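PDB 5TZJ: glycosyl transferase from Staphylococcus aureus, which belongs to glycosyl transferase family 2, joins a sheet-based domain of that family to a helical linker, and holds uridine-diphosphate-N-acetylglucosamine in this model. Local coordinates for residues T9-K14 with D40-Q45; E32-V37 with N58-Q63; S92-N97 with A199-T204. All coordinates share one frame; numbering follows the deposited sequence.

In the fold
Contacts 1 and 2 share strand 33-39, which contact 2 pairs and from whose end a loop of contact 1 leaves. Contact 2 is a buried pairing of parallel strands, held by regular backbone bonds and one ion pair. Contact 1 is only partly buried. It joins the loops that follow strands 3-9 and 33-39, and most of its bonds run from side chain to backbone. Contact 3 is also partly buried and pairs two short antiparallel strands, with tyrosines on both faces. Contacts 1 and 3 both touch UD1 and meet through Ser-12 and Ser-92. Contacts 1 and 2 touch through Thr-9 and Val-37, while contacts 2 and 3 do not touch.

Contact 1: residues T9-K14 with D40-Q45; sequences TYNSEK and DCSTDQ. With UD1 (uridine-diphosphate-N-acetylglucosamine), chain C.
Asn-11 turns CG away from its own carbonyl carbon (chi1 -70°), and Asp-44 tucks CG between its backbone N and carbonyl carbon (chi1 64°). The Asn-11 amide thereby meets the loop at residues 42-44, and the Asp-44 carboxylate meets the backbone of residues 11-13. Asn-11 OD1 accepts the backbone N of Thr-43 at 2.7 Å, in the carbonyl plane. Weak bonds from Thr-43 OG1 and Asp-44 N end on the same oxygen. Asn-11 N in turn donates to Ser-42 OG at 2.6 Å, a nearly straight bond. Ser-42 OG has a second partner in Asp-39.

Asp-44 OD2 takes the backbone N of Glu-13 at 3.1 Å, from above the carboxylate plane. Its other oxygen bonds to Thr-46. The Glu-13 side chain runs past Asp-44 in the opposite direction, and its OE1 accepts Gln-45 N at 2.8 Å. Gln-45 is the N-cap residue of the next helix. The two carboxylates come close, which would probably be unfavourable on its own. Lys-14 NZ forms a salt bridge with Glu-13 OE2, its hydrogen bond weak, and may ease this.

At the other end, Asp-40 N donates to Thr-9 O at 2.7 Å. Asp-40 OD2 accepts N3 of UD1 at 2.6 Å, while Ser-68 N holds its OD1. This second bond should help to fix the carboxylate against the uracil. Tyr-10 packs CB and CG near the same base, and its ring edge reaches Cys-41 O.

Segment 9-14 links strand 3-9 to helix 16-24, and segment 40-45 links strand 33-39 to helix 46-51. Thr-9 and Glu-13 rest on Thr-46 at the start of helix 46-51. The two loops therefore lie side by side at the C-terminal ends of neighbouring parallel strands.

Contact 2: residues E32-V37 with N58-Q63; sequences EFEVVV and NLKVSQ
Lys-60 NZ is gripped by several groups. Glu-34 OE1 takes it at 2.7 Å in a salt bridge, Glu-83 supplies a second carboxylate, and the backbone O of Gln-81 also accepts from it. The ammonium group meets Glu-34 OE1 on the syn side, 22° out of the carboxylate plane. Both side chains are extended beyond CG. Glu-34 holds CG between its backbone N and carbonyl carbon. Lys-60 turns CG away from its own carbonyl carbon (chi1 -73°), and its chain closes in on OE1 atom by atom, from CD through CE to NZ. The other carboxylate oxygen, Glu-34 OE2, is held by Ser-4 OG and by the backbone N of Glu-83. Both oxygens of this buried acid therefore have partners.

The backbones pair as parallel strands, 33-37 with 59-63, with axes 4.8 Å apart and directions differing by 6°. Val-35 N donates to Asn-58 O at 2.8 Å, and Val-35 O accepts Lys-60 N. The pattern repeats two residues on. Val-37 N donates to Lys-60 O at 2.8 Å, and Val-37 O accepts Ser-62 N at 3.1 Å. Val-61 packs on helix 46-51, and on the other face Val-36 meets helix 72-81.

Waters bridge the strands near both ends of the pairing. One donates to Phe-33 O and accepts Asn-58 N, and it sits over the centre of the Phe-33 ring. A second donates to Val-37 O and shares a hydrogen bond of undecided direction with Ser-62 OG, at 3.0 Å.

Helix 46-51 links the two strands, giving a beta-alpha-beta unit of this sheet. Val-35, Val-37, Leu-59 and Val-61 make one face apolar, while Val-36 lies beside the ion pair on the other. The partners around the buried Glu-34 probably keep it ionised.

Contact 3: residues S92-N97 with A199-T204; sequences SDDYIN and AYYYAT. With UD1 (uridine-diphosphate-N-acetylglucosamine), chain C.
Tyr-95 lays its ring across the CB of Tyr-202, which sits over one face, 3.8 Å from the ring centroid. The two rings are near parallel, with planes 17° apart, but they are slid so far that they barely overlap. Tyr-95 reaches this place with CG between its backbone N and carbonyl carbon (chi1 48°). Thr-204 CG2 touches the same ring at CE1.

The backbones pair antiparallel. Tyr-95 and Tyr-202 form the hydrogen-bonded pair, with Tyr-202 N donating to Tyr-95 O at 2.9 Å and Tyr-95 N donating back to Tyr-202 O. Ile-96 and Tyr-201 form the next, non-hydrogen-bonded pair. Asn-97 N then donates to Tyr-200 O at 2.8 Å. Asn-97 ND2 donates to Ala-199 O, and its OD1 is held by Glu-99 N.

Asp-94 is gripped at both oxygens. Tyr-201 OH donates to the anti lone pair of OD2, at 2.5 Å, with ring and carboxylate planes 79° apart. The same hydroxyl accepts from Asp-91 N. Thr-204 N meets OD1 at 3.1 Å from above the carboxylate plane. Together these bonds should limit its rotation.

Ser-92 N donates to O3B of UD1 at 2.8 Å, while Asp-93 pairs with Arg-206. Strand 201-203 also pairs with strand 115-122. This short antiparallel pair beside the nucleotide-sugar pocket is consistent with the GT-A fold of family 2 glycosyl transferases.

Contact 1: residues T9-K14 with D40-Q45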
loop_
_atom_site.group_PDB
_atom_site.type_symbol
_atom_site.label_atom_id
_atom_site.label_comp_id
_atom_site.label_asym_id
_atom_site.label_seq_id
_atom_site.Cartn_x
_atom_site.Cartn_y
_atom_site.Cartn_z
ATOM N N THR A 9 5.207 13.589 10.742
ATOM C CA THR A 9 4.267 13.971 11.799
ATOM C C THR A 9 3.331 15.093 11.342
ATOM O O THR A 9 3.706 15.938 10.513
ATOM C CB THR A 9 5.000 14.428 13.082
ATOM O OG1 THR A 9 5.778 15.600 12.800
ATOM C CG2 THR A 9 5.937 13.320 13.598
ATOM N N TYR A 10 2.118 15.118 11.922
ATOM C CA TYR A 10 1.136 16.179 11.627
ATOM C C TYR A 10 0.158 16.269 12.795
ATOM O O TYR A 10 -0.738 15.433 12.902
ATOM C CB TYR A 10 0.380 15.955 10.326
ATOM C CG TYR A 10 -0.550 17.154 10.015
ATOM C CD1 TYR A 10 -0.103 18.472 10.201
ATOM C CD2 TYR A 10 -1.864 16.970 9.595
ATOM C CE1 TYR A 10 -0.914 19.553 9.946
ATOM C CE2 TYR A 10 -2.702 18.073 9.326
ATOM C CZ TYR A 10 -2.213 19.350 9.510
ATOM O OH TYR A 10 -3.002 20.446 9.261
ATOM N N ASN A 11 0.335 17.288 13.658
ATOM C CA ASN A 11 -0.529 17.470 14.828
ATOM C C ASN A 11 -0.647 16.162 15.618
ATOM O O ASN A 11 -1.730 15.714 16.010
ATOM C CB ASN A 11 -1.892 18.014 14.407
ATOM C CG ASN A 11 -1.801 19.470 13.937
ATOM O OD1 ASN A 11 -0.885 20.204 14.345
ATOM N ND2 ASN A 11 -2.744 19.896 13.095
ATOM N N SER A 12 0.516 15.572 15.878
ATOM C CA SER A 12 0.657 14.254 16.480
ATOM C C SER A 12 0.944 14.328 17.970
ATOM O O SER A 12 1.527 13.391 18.523
ATOM C CB SER A 12 1.785 13.491 15.784
ATOM O OG SER A 12 1.577 13.377 14.394
ATOM N N GLU A 13 0.589 15.438 18.630
ATOM C CA GLU A 13 1.080 15.632 19.992
ATOM C C GLU A 13 0.471 14.642 20.984
ATOM O O GLU A 13 1.128 14.293 21.973
ATOM C CB GLU A 13 0.838 17.073 20.452
ATOM C CG GLU A 13 -0.431 17.287 21.231
ATOM C CD GLU A 13 -0.733 18.764 21.439
ATOM O OE1 GLU A 13 0.217 19.580 21.503
ATOM O OE2 GLU A 13 -1.933 19.113 21.508
ATOM N N LYS A 14 -0.764 14.171 20.749
ATOM C CA LYS A 14 -1.415 13.291 21.713
ATOM C C LYS A 14 -0.863 11.868 21.700
ATOM O O LYS A 14 -1.101 11.121 22.654
ATOM C CB LYS A 14 -2.922 13.226 21.472
ATOM C CG LYS A 14 -3.586 14.547 21.188
ATOM C CD LYS A 14 -3.584 15.483 22.383
ATOM C CE LYS A 14 -4.296 16.792 22.007
ATOM N NZ LYS A 14 -4.394 17.743 23.146
ATOM N N ASP A 40 4.908 17.932 9.207
ATOM C CA ASP A 40 4.151 18.536 8.107
ATOM C C ASP A 40 3.383 19.769 8.578
ATOM O O ASP A 40 2.154 19.869 8.430
ATOM C CB ASP A 40 3.213 17.501 7.492
ATOM C CG ASP A 40 2.915 17.783 6.030
ATOM O OD1 ASP A 40 3.314 18.888 5.554
ATOM O OD2 ASP A 40 2.257 16.917 5.376
ATOM N N CYS A 41 4.133 20.708 9.158
ATOM C CA CYS A 41 3.618 22.011 9.597
ATOM C C CYS A 41 2.525 21.855 10.659
ATOM O O CYS A 41 1.413 22.372 10.521
ATOM C CB CYS A 41 3.114 22.833 8.413
ATOM S SG CYS A 41 3.087 24.626 8.813
ATOM N N SER A 42 2.856 21.138 11.733
ATOM C CA SER A 42 1.951 21.018 12.870
ATOM C C SER A 42 1.732 22.369 13.532
ATOM O O SER A 42 2.623 23.234 13.546
ATOM C CB SER A 42 2.510 20.034 13.906
ATOM O OG SER A 42 2.520 18.724 13.336
ATOM N N THR A 43 0.528 22.546 14.089
ATOM C CA THR A 43 0.260 23.710 14.923
ATOM C C THR A 43 0.235 23.383 16.407
ATOM O O THR A 43 0.061 24.296 17.217
ATOM C CB THR A 43 -1.069 24.354 14.527
ATOM O OG1 THR A 43 -2.106 23.361 14.618
ATOM C CG2 THR A 43 -0.995 24.902 13.085
ATOM N N ASP A 44 0.400 22.120 16.792
ATOM C CA ASP A 44 0.360 21.774 18.197
ATOM C C ASP A 44 1.794 21.659 18.718
ATOM O O ASP A 44 2.741 22.120 18.069
ATOM C CB ASP A 44 -0.471 20.498 18.387
ATOM C CG ASP A 44 0.143 19.279 17.716
ATOM O OD1 ASP A 44 1.213 19.379 17.073
ATOM O OD2 ASP A 44 -0.469 18.200 17.822
ATOM N N GLN A 45 1.966 21.026 19.872
ATOM C CA GLN A 45 3.273 20.898 20.507
ATOM C C GLN A 45 4.028 19.651 20.058
ATOM O O GLN A 45 4.924 19.186 20.787
ATOM C CB GLN A 45 3.127 20.906 22.029
ATOM C CG GLN A 45 2.695 22.256 22.620
ATOM C CD GLN A 45 3.740 23.351 22.431
ATOM O OE1 GLN A 45 3.764 24.036 21.396
ATOM N NE2 GLN A 45 4.627 23.507 23.427
HETATM C "C1'" UD1 C . -2.429 4.333 6.590
HETATM C "C2'" UD1 C . -1.048 3.759 6.298
HETATM C "C3'" UD1 C . -0.124 4.923 6.167
HETATM C "C4'" UD1 C . -0.465 5.587 4.880
HETATM C "C5'" UD1 C . -1.825 6.266 5.058
HETATM C "C6'" UD1 C . -2.257 6.931 3.785
HETATM C "C7'" UD1 C . -0.944 1.432 7.234
HETATM C "C8'" UD1 C . -1.724 0.954 6.023
HETATM N "N2'" UD1 C . -0.623 2.829 7.381
HETATM O "O1'" UD1 C . -2.341 4.943 7.825
HETATM O "O3'" UD1 C . 1.276 4.533 6.259
HETATM O "O4'" UD1 C . 0.538 6.523 4.537
HETATM O "O5'" UD1 C . -2.847 5.264 5.471
HETATM O "O6'" UD1 C . -2.006 6.078 2.695
HETATM O "O7'" UD1 C . -0.610 0.682 8.080
HETATM N N1 UD1 C . 0.795 12.811 8.000
HETATM C C2 UD1 C . 1.639 13.901 7.435
HETATM N N3 UD1 C . 1.010 15.069 6.742
HETATM C C4 UD1 C . -0.443 15.111 6.620
HETATM C C5 UD1 C . -1.287 13.999 7.168
HETATM C C6 UD1 C . -0.650 12.850 7.853
HETATM O O2 UD1 C . 2.805 13.843 7.544
HETATM O O4 UD1 C . -0.944 16.039 6.072
HETATM C C1B UD1 C . 1.445 11.678 8.608
HETATM C C2B UD1 C . 0.791 11.191 10.015
HETATM O "O2'" UD1 C . 1.316 12.043 11.109
HETATM C C3B UD1 C . 1.124 9.903 10.099
HETATM C C4B UD1 C . 1.217 9.394 8.646
HETATM O O4B UD1 C . 1.308 10.655 7.767
HETATM O O3B UD1 C . 2.504 9.723 10.677
HETATM C C5B UD1 C . 0.087 8.647 8.200
HETATM O O5B UD1 C . -1.070 9.430 8.305
HETATM P PA UD1 C . -2.342 8.753 9.109
HETATM O O1A UD1 C . -3.384 9.800 9.408
HETATM O O2A UD1 C . -1.849 8.074 10.374
HETATM O O3A UD1 C . -2.898 7.598 8.043
HETATM P PB UD1 C . -3.423 6.065 8.379
HETATM O O1B UD1 C . -3.634 5.798 9.853
HETATM O O2B UD1 C . -4.768 6.075 7.669
#

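Contact 2: residues E32-V37 with N58-Q63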
loop_
_atom_site.group_PDB
_atom_site.type_symbol
_atom_site.label_atom_id
_atom_site.label_comp_id
_atom_site.label_asym_id
_atom_site.label_seq_id
_atom_site.Cartn_x
_atom_site.Cartn_y
_atom_site.Cartn_z
ATOM N N GLU A 32 23.589 3.122 16.224
ATOM C CA GLU A 32 23.455 2.417 14.958
ATOM C C GLU A 32 22.159 2.741 14.228
ATOM O O GLU A 32 21.892 2.153 13.169
ATOM C CB GLU A 32 23.570 0.906 15.180
ATOM C CG GLU A 32 25.025 0.454 15.295
ATOM C CD GLU A 32 25.830 0.869 14.066
ATOM O OE1 GLU A 32 26.797 1.636 14.227
ATOM O OE2 GLU A 32 25.467 0.450 12.929
ATOM N N PHE A 33 21.334 3.627 14.768
ATOM C CA PHE A 33 20.177 4.064 13.999
ATOM C C PHE A 33 19.944 5.539 14.282
ATOM O O PHE A 33 20.551 6.136 15.186
ATOM C CB PHE A 33 18.917 3.205 14.267
ATOM C CG PHE A 33 18.291 3.373 15.637
ATOM C CD1 PHE A 33 18.777 2.675 16.726
ATOM C CD2 PHE A 33 17.192 4.188 15.830
ATOM C CE1 PHE A 33 18.187 2.807 17.977
ATOM C CE2 PHE A 33 16.594 4.314 17.082
ATOM C CZ PHE A 33 17.094 3.612 18.151
ATOM N N GLU A 34 19.125 6.136 13.430
ATOM C CA GLU A 34 18.744 7.524 13.543
ATOM C C GLU A 34 17.241 7.587 13.348
ATOM O O GLU A 34 16.657 6.684 12.734
ATOM C CB GLU A 34 19.449 8.392 12.493
ATOM C CG GLU A 34 18.946 8.193 11.055
ATOM C CD GLU A 34 19.694 9.070 10.067
ATOM O OE1 GLU A 34 20.496 9.913 10.519
ATOM O OE2 GLU A 34 19.503 8.922 8.843
ATOM N N VAL A 35 16.617 8.625 13.906
ATOM C CA VAL A 35 15.185 8.827 13.786
ATOM C C VAL A 35 15.012 10.129 13.040
ATOM O O VAL A 35 15.459 11.176 13.523
ATOM C CB VAL A 35 14.489 8.875 15.158
ATOM C CG1 VAL A 35 12.944 9.059 14.987
ATOM C CG2 VAL A 35 14.823 7.667 15.964
ATOM N N VAL A 36 14.400 10.070 11.863
ATOM C CA VAL A 36 14.266 11.228 10.992
ATOM C C VAL A 36 12.811 11.639 11.027
ATOM O O VAL A 36 11.940 10.966 10.453
ATOM C CB VAL A 36 14.726 10.948 9.558
ATOM C CG1 VAL A 36 14.734 12.267 8.741
ATOM C CG2 VAL A 36 16.085 10.242 9.564
ATOM N N VAL A 37 12.557 12.737 11.714
ATOM C CA VAL A 37 11.222 13.258 11.926
ATOM C C VAL A 37 11.070 14.458 11.015
ATOM O O VAL A 37 11.832 15.439 11.146
ATOM C CB VAL A 37 10.999 13.646 13.403
ATOM C CG1 VAL A 37 9.594 14.312 13.579
ATOM C CG2 VAL A 37 11.152 12.416 14.307
ATOM N N ASN A 58 19.391 9.327 18.378
ATOM C CA ASN A 58 20.060 9.998 17.269
ATOM C C ASN A 58 18.977 10.663 16.425
ATOM O O ASN A 58 18.310 10.012 15.627
ATOM C CB ASN A 58 20.842 8.976 16.458
ATOM C CG ASN A 58 21.879 9.604 15.589
ATOM O OD1 ASN A 58 22.014 10.824 15.571
ATOM N ND2 ASN A 58 22.657 8.776 14.890
ATOM N N LEU A 59 18.783 11.956 16.584
ATOM C CA LEU A 59 17.539 12.571 16.147
ATOM C C LEU A 59 17.810 13.586 15.042
ATOM O O LEU A 59 18.746 14.382 15.137
ATOM C CB LEU A 59 16.878 13.212 17.360
ATOM C CG LEU A 59 15.377 13.399 17.431
ATOM C CD1 LEU A 59 14.914 14.005 18.769
ATOM C CD2 LEU A 59 15.037 14.283 16.346
ATOM N N LYS A 60 17.003 13.548 13.982
ATOM C CA LYS A 60 16.984 14.600 12.974
ATOM C C LYS A 60 15.556 15.126 12.874
ATOM O O LYS A 60 14.634 14.355 12.585
ATOM C CB LYS A 60 17.453 14.079 11.607
ATOM C CG LYS A 60 18.927 13.800 11.476
ATOM C CD LYS A 60 19.204 13.217 10.089
ATOM C CE LYS A 60 20.696 12.952 9.886
ATOM N NZ LYS A 60 20.936 11.921 8.821
ATOM N N VAL A 61 15.373 16.426 13.101
ATOM C CA VAL A 61 14.058 17.071 13.049
ATOM C C VAL A 61 14.091 18.188 12.015
ATOM O O VAL A 61 14.998 19.034 12.019
ATOM C CB VAL A 61 13.638 17.675 14.417
ATOM C CG1 VAL A 61 12.276 18.365 14.339
ATOM C CG2 VAL A 61 13.578 16.645 15.449
ATOM N N SER A 62 13.060 18.242 11.180
ATOM C CA SER A 62 12.835 19.453 10.421
ATOM C C SER A 62 11.333 19.589 10.241
ATOM O O SER A 62 10.561 18.681 10.581
ATOM C CB SER A 62 13.569 19.415 9.086
ATOM O OG SER A 62 13.054 18.370 8.289
ATOM N N GLN A 63 10.917 20.749 9.732
ATOM C CA GLN A 63 9.499 21.031 9.605
ATOM C C GLN A 63 9.244 21.766 8.305
ATOM O O GLN A 63 9.945 22.736 7.994
ATOM C CB GLN A 63 9.001 21.869 10.796
ATOM C CG GLN A 63 7.553 22.350 10.693
ATOM C CD GLN A 63 7.172 23.228 11.879
ATOM O OE1 GLN A 63 7.675 24.352 12.022
ATOM N NE2 GLN A 63 6.293 22.721 12.746
HETATM O O HOH W 1 19.056 6.534 17.886
HETATM O O HOH W 2 14.447 16.007 9.513
#

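Contact 3: residues S92-N97 with A199-T204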
loop_
_atom_site.group_PDB
_atom_site.type_symbol
_atom_site.label_atom_id
_atom_site.label_comp_id
_atom_site.label_asym_id
_atom_site.label_seq_id
_atom_site.Cartn_x
_atom_site.Cartn_y
_atom_site.Cartn_z
ATOM N N SER A 92 3.206 8.229 12.889
ATOM C CA SER A 92 3.370 8.915 14.162
ATOM C C SER A 92 2.483 8.341 15.262
ATOM O O SER A 92 2.795 8.508 16.448
ATOM C CB SER A 92 3.101 10.410 13.971
ATOM O OG SER A 92 1.775 10.635 13.543
ATOM N N ASP A 93 1.382 7.685 14.905
ATOM C CA ASP A 93 0.460 7.096 15.864
ATOM C C ASP A 93 0.694 5.601 16.061
ATOM O O ASP A 93 -0.130 4.937 16.704
ATOM C CB ASP A 93 -0.977 7.349 15.407
ATOM C CG ASP A 93 -1.218 6.865 13.972
ATOM O OD1 ASP A 93 -0.231 6.436 13.316
ATOM O OD2 ASP A 93 -2.371 6.939 13.483
ATOM N N ASP A 94 1.787 5.051 15.531
ATOM C CA ASP A 94 2.107 3.627 15.711
ATOM C C ASP A 94 3.335 3.483 16.618
ATOM O O ASP A 94 3.912 4.468 17.076
ATOM C CB ASP A 94 2.317 2.942 14.355
ATOM C CG ASP A 94 1.083 3.039 13.452
ATOM O OD1 ASP A 94 -0.040 3.156 13.999
ATOM O OD2 ASP A 94 1.242 3.023 12.204
ATOM N N TYR A 95 3.725 2.244 16.899
ATOM C CA TYR A 95 4.978 1.989 17.598
ATOM C C TYR A 95 5.474 0.612 17.188
ATOM O O TYR A 95 4.807 -0.106 16.437
ATOM C CB TYR A 95 4.826 2.120 19.132
ATOM C CG TYR A 95 3.629 1.387 19.698
ATOM C CD1 TYR A 95 2.373 1.978 19.693
ATOM C CD2 TYR A 95 3.755 0.109 20.238
ATOM C CE1 TYR A 95 1.277 1.313 20.192
ATOM C CE2 TYR A 95 2.662 -0.553 20.752
ATOM C CZ TYR A 95 1.424 0.060 20.708
ATOM O OH TYR A 95 0.316 -0.579 21.218
ATOM N N ILE A 96 6.670 0.248 17.668
ATOM C CA ILE A 96 7.333 -0.967 17.208
ATOM C C ILE A 96 7.872 -1.754 18.407
ATOM O O ILE A 96 8.125 -1.205 19.486
ATOM C CB ILE A 96 8.461 -0.661 16.181
ATOM C CG1 ILE A 96 9.581 0.164 16.811
ATOM C CG2 ILE A 96 7.908 0.133 14.955
ATOM C CD1 ILE A 96 10.843 0.230 15.968
ATOM N N ASN A 97 8.021 -3.064 18.202
ATOM C CA ASN A 97 8.541 -3.956 19.236
ATOM C C ASN A 97 9.973 -3.582 19.602
ATOM O O ASN A 97 10.745 -3.113 18.766
ATOM C CB ASN A 97 8.492 -5.407 18.728
ATOM C CG ASN A 97 8.875 -6.421 19.789
ATOM O OD1 ASN A 97 9.974 -6.388 20.360
ATOM N ND2 ASN A 97 7.956 -7.341 20.059
ATOM N N ALA A 199 5.213 -9.984 16.884
ATOM C CA ALA A 199 4.534 -8.770 16.446
ATOM C C ALA A 199 5.544 -7.628 16.472
ATOM O O ALA A 199 5.973 -7.204 17.547
ATOM C CB ALA A 199 3.337 -8.488 17.349
ATOM N N TYR A 200 5.957 -7.145 15.301
ATOM C CA TYR A 200 6.944 -6.059 15.239
ATOM C C TYR A 200 6.320 -4.681 15.075
ATOM O O TYR A 200 6.668 -3.753 15.815
ATOM C CB TYR A 200 7.951 -6.313 14.102
ATOM C CG TYR A 200 8.827 -7.524 14.374
ATOM C CD1 TYR A 200 9.896 -7.453 15.274
ATOM C CD2 TYR A 200 8.561 -8.744 13.770
ATOM C CE1 TYR A 200 10.698 -8.574 15.543
ATOM C CE2 TYR A 200 9.334 -9.871 14.046
ATOM C CZ TYR A 200 10.407 -9.782 14.917
ATOM O OH TYR A 200 11.183 -10.895 15.155
ATOM N N TYR A 201 5.414 -4.519 14.115
ATOM C CA TYR A 201 4.822 -3.224 13.820
ATOM C C TYR A 201 3.411 -3.171 14.426
ATOM O O TYR A 201 2.489 -3.858 13.958
ATOM C CB TYR A 201 4.823 -2.975 12.305
ATOM C CG TYR A 201 4.471 -1.542 11.979
ATOM C CD1 TYR A 201 3.153 -1.124 11.983
ATOM C CD2 TYR A 201 5.462 -0.590 11.722
ATOM C CE1 TYR A 201 2.828 0.199 11.761
ATOM C CE2 TYR A 201 5.136 0.718 11.463
ATOM C CZ TYR A 201 3.818 1.110 11.493
ATOM O OH TYR A 201 3.481 2.429 11.256
ATOM N N TYR A 202 3.230 -2.330 15.439
ATOM C CA TYR A 202 1.911 -2.113 16.032
ATOM C C TYR A 202 1.220 -0.920 15.381
ATOM O O TYR A 202 1.705 0.224 15.457
ATOM C CB TYR A 202 2.023 -1.907 17.545
ATOM C CG TYR A 202 2.651 -3.074 18.236
ATOM C CD1 TYR A 202 4.023 -3.125 18.430
ATOM C CD2 TYR A 202 1.886 -4.133 18.676
ATOM C CE1 TYR A 202 4.624 -4.196 19.068
ATOM C CE2 TYR A 202 2.474 -5.219 19.328
ATOM C CZ TYR A 202 3.845 -5.243 19.510
ATOM O OH TYR A 202 4.441 -6.301 20.140
ATOM N N ALA A 203 0.076 -1.177 14.767
ATOM C CA ALA A 203 -0.708 -0.154 14.092
ATOM C C ALA A 203 -1.955 0.122 14.932
ATOM O O ALA A 203 -2.731 -0.795 15.229
ATOM C CB ALA A 203 -1.052 -0.600 12.670
ATOM N N THR A 204 -2.114 1.374 15.355
ATOM C CA THR A 204 -3.198 1.783 16.229
ATOM C C THR A 204 -4.387 2.316 15.430
ATOM O O THR A 204 -4.308 2.565 14.226
ATOM C CB THR A 204 -2.714 2.858 17.198
ATOM O OG1 THR A 204 -2.093 3.923 16.449
ATOM C CG2 THR A 204 -1.722 2.274 18.198
HETATM C "C1'" UD1 C . -2.429 4.333 6.590
HETATM C "C2'" UD1 C . -1.048 3.759 6.298
HETATM C "C3'" UD1 C . -0.124 4.923 6.167
HETATM C "C4'" UD1 C . -0.465 5.587 4.880
HETATM C "C5'" UD1 C . -1.825 6.266 5.058
HETATM C "C6'" UD1 C . -2.257 6.931 3.785
HETATM C "C7'" UD1 C . -0.944 1.432 7.234
HETATM C "C8'" UD1 C . -1.724 0.954 6.023
HETATM N "N2'" UD1 C . -0.623 2.829 7.381
HETATM O "O1'" UD1 C . -2.341 4.943 7.825
HETATM O "O3'" UD1 C . 1.276 4.533 6.259
HETATM O "O4'" UD1 C . 0.538 6.523 4.537
HETATM O "O5'" UD1 C . -2.847 5.264 5.471
HETATM O "O6'" UD1 C . -2.006 6.078 2.695
HETATM O "O7'" UD1 C . -0.610 0.682 8.080
HETATM N N1 UD1 C . 0.795 12.811 8.000
HETATM C C2 UD1 C . 1.639 13.901 7.435
HETATM N N3 UD1 C . 1.010 15.069 6.742
HETATM C C4 UD1 C . -0.443 15.111 6.620
HETATM C C5 UD1 C . -1.287 13.999 7.168
HETATM C C6 UD1 C . -0.650 12.850 7.853
HETATM O O2 UD1 C . 2.805 13.843 7.544
HETATM O O4 UD1 C . -0.944 16.039 6.072
HETATM C C1B UD1 C . 1.445 11.678 8.608
HETATM C C2B UD1 C . 0.791 11.191 10.015
HETATM O "O2'" UD1 C . 1.316 12.043 11.109
HETATM C C3B UD1 C . 1.124 9.903 10.099
HETATM C C4B UD1 C . 1.217 9.394 8.646
HETATM O O4B UD1 C . 1.308 10.655 7.767
HETATM O O3B UD1 C . 2.504 9.723 10.677
HETATM C C5B UD1 C . 0.087 8.647 8.200
HETATM O O5B UD1 C . -1.070 9.430 8.305
HETATM P PA UD1 C . -2.342 8.753 9.109
HETATM O O1A UD1 C . -3.384 9.800 9.408
HETATM O O2A UD1 C . -1.849 8.074 10.374
HETATM O O3A UD1 C . -2.898 7.598 8.043
HETATM P PB UD1 C . -3.423 6.065 8.379
HETATM O O1B UD1 C . -3.634 5.798 9.853
HETATM O O2B UD1 C . -4.768 6.075 7.669
HETATM O O HOH W 3 -2.329 4.046 12.535
#